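Local coordinates for quinone oxidoreductase (Thermus thermophilus, PDB 1IZ0), which binds NADPH and probably uses it to reduce quinones, as a medium-chain dehydrogenase/reductase, at residues A[11-16]-A[43-48]. Residues are numbered along the deposited sequence; the frame is centred on the assembly and turned at random.
Sequences GPLELV and LMRLGA
Arg45 reaches Gly11 and Leu13 through a side chain whose CG stands anti to the carbonyl carbon (chi1 -76°); the chain runs extended through chi2 and then bends at chi3 (60°), turning the guanidinium against the chain that leads into strand 13-17. Leu13 answers with CG beside its own backbone N, and the two side chains cross at about a right angle. At the edge of the guanidinium, NH2 of Arg45 donates to O of Gly11 over 3.0 Å. The N-H...O angle is 159°, the oxygen lies nearly in the guanidinium plane, and the donor sits in the carbonyl plane. O of Gly11 also accepts from a water at 2.7 Å, and that water accepts from NE of Arg45 at 2.9 Å, so direct and bridged links fix the rotation of the group together. One guanidinium face is met by the isobutyl group of Leu13, whose CG lies 3.2 Å above the plane, offset toward the rim; CD1 of Leu13 approaches NH1 of Arg45 to 3.4 Å. Around this pair, helix 282-288 contributes Glu283, which salt-bridges Arg45 NH1 and accepts from Leu13 N, and Phe286, which makes a cation-pi contact with Arg45. The contact thus joins the N-terminal hairpin, strands 2-6 and 13-17, to the last turn of helix 39-46, which a Schellman motif with Gly47 at C-prime closes. With an alanine here, the carboxylate of Glu283 would be likely to lose its guanidinium mate and the space beside Leu13 to go unfilled. Chemically, the guanidinium turns its edge to the Gly11 carbonyl and the water, has Leu13 over one face, and pairs with the carboxylate of Glu283, which would be expected to stabilise the positive charge.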
# COMPACT_ATOMS: atom_id res chain seq x y z
N GLY A 11 -8.83 -16.14 14.84
CA GLY A 11 -8.85 -17.57 14.59
C GLY A 11 -8.11 -17.95 13.31
O GLY A 11 -7.52 -17.09 12.65
N PRO A 12 -8.13 -19.24 12.93
CA PRO A 12 -7.44 -19.70 11.72
C PRO A 12 -8.32 -19.56 10.48
O PRO A 12 -9.52 -19.36 10.58
CB PRO A 12 -7.15 -21.16 12.04
CG PRO A 12 -8.43 -21.57 12.71
CD PRO A 12 -8.76 -20.38 13.63
N LEU A 13 -7.70 -19.68 9.31
CA LEU A 13 -8.43 -19.60 8.04
C LEU A 13 -8.88 -21.01 7.70
O LEU A 13 -8.28 -21.97 8.16
CB LEU A 13 -7.51 -19.09 6.93
CG LEU A 13 -6.97 -17.67 7.04
CD1 LEU A 13 -5.93 -17.44 5.95
CD2 LEU A 13 -8.11 -16.67 6.91
N GLU A 14 -9.92 -21.14 6.89
CA GLU A 14 -10.36 -22.47 6.50
C GLU A 14 -10.64 -22.56 5.00
O GLU A 14 -11.33 -21.72 4.43
CB GLU A 14 -11.63 -22.88 7.27
CG GLU A 14 -12.04 -24.32 6.97
CD GLU A 14 -13.40 -24.69 7.54
OE1 GLU A 14 -13.86 -25.82 7.27
OE2 GLU A 14 -13.99 -23.86 8.26
N LEU A 15 -10.07 -23.58 4.37
CA LEU A 15 -10.26 -23.81 2.94
C LEU A 15 -11.63 -24.48 2.83
O LEU A 15 -11.84 -25.58 3.33
CB LEU A 15 -9.16 -24.73 2.41
CG LEU A 15 -9.07 -24.99 0.90
CD1 LEU A 15 -10.20 -25.89 0.45
CD2 LEU A 15 -9.10 -23.66 0.15
N VAL A 16 -12.56 -23.80 2.17
CA VAL A 16 -13.92 -24.30 2.04
C VAL A 16 -14.49 -24.20 0.63
O VAL A 16 -13.95 -23.49 -0.23
CB VAL A 16 -14.86 -23.52 3.00
CG1 VAL A 16 -16.31 -23.80 2.69
CG2 VAL A 16 -14.55 -23.90 4.44
N LEU A 43 -4.77 -6.93 10.26
CA LEU A 43 -5.49 -6.25 11.33
C LEU A 43 -6.98 -6.57 11.31
O LEU A 43 -7.63 -6.63 12.35
CB LEU A 43 -5.30 -4.73 11.23
CG LEU A 43 -3.88 -4.24 11.50
CD1 LEU A 43 -3.83 -2.72 11.39
CD2 LEU A 43 -3.43 -4.69 12.88
N MSE A 44 -7.52 -6.79 10.12
CA MSE A 44 -8.93 -7.09 9.99
C MSE A 44 -9.28 -8.47 10.54
O MSE A 44 -10.41 -8.70 10.97
CB MSE A 44 -9.36 -6.98 8.53
CG MSE A 44 -10.22 -5.77 8.26
SE MSE A 44 -10.38 -5.36 6.38
CE MSE A 44 -11.28 -6.98 5.80
N ARG A 45 -8.31 -9.38 10.52
CA ARG A 45 -8.53 -10.73 11.06
C ARG A 45 -8.59 -10.67 12.57
O ARG A 45 -9.14 -11.56 13.22
CB ARG A 45 -7.39 -11.67 10.66
CG ARG A 45 -7.42 -12.13 9.24
CD ARG A 45 -6.27 -13.08 8.96
NE ARG A 45 -6.29 -14.28 9.80
CZ ARG A 45 -5.59 -15.38 9.53
NH1 ARG A 45 -4.82 -15.41 8.46
NH2 ARG A 45 -5.65 -16.43 10.34
N LEU A 46 -8.00 -9.62 13.14
CA LEU A 46 -7.97 -9.44 14.58
C LEU A 46 -9.04 -8.47 15.05
O LEU A 46 -9.22 -8.27 16.25
CB LEU A 46 -6.60 -8.94 15.03
CG LEU A 46 -5.38 -9.72 14.54
CD1 LEU A 46 -4.12 -9.11 15.16
CD2 LEU A 46 -5.50 -11.18 14.91
N GLY A 47 -9.75 -7.86 14.10
CA GLY A 47 -10.77 -6.90 14.45
C GLY A 47 -10.14 -5.63 14.97
O GLY A 47 -10.74 -4.89 15.76
N ALA A 48 -8.91 -5.37 14.53
CA ALA A 48 -8.17 -4.19 14.97
C ALA A 48 -7.96 -3.15 13.87
O ALA A 48 -7.06 -2.32 13.96
CB ALA A 48 -6.82 -4.61 15.53
O HOH W 1 -7.01 -14.46 12.62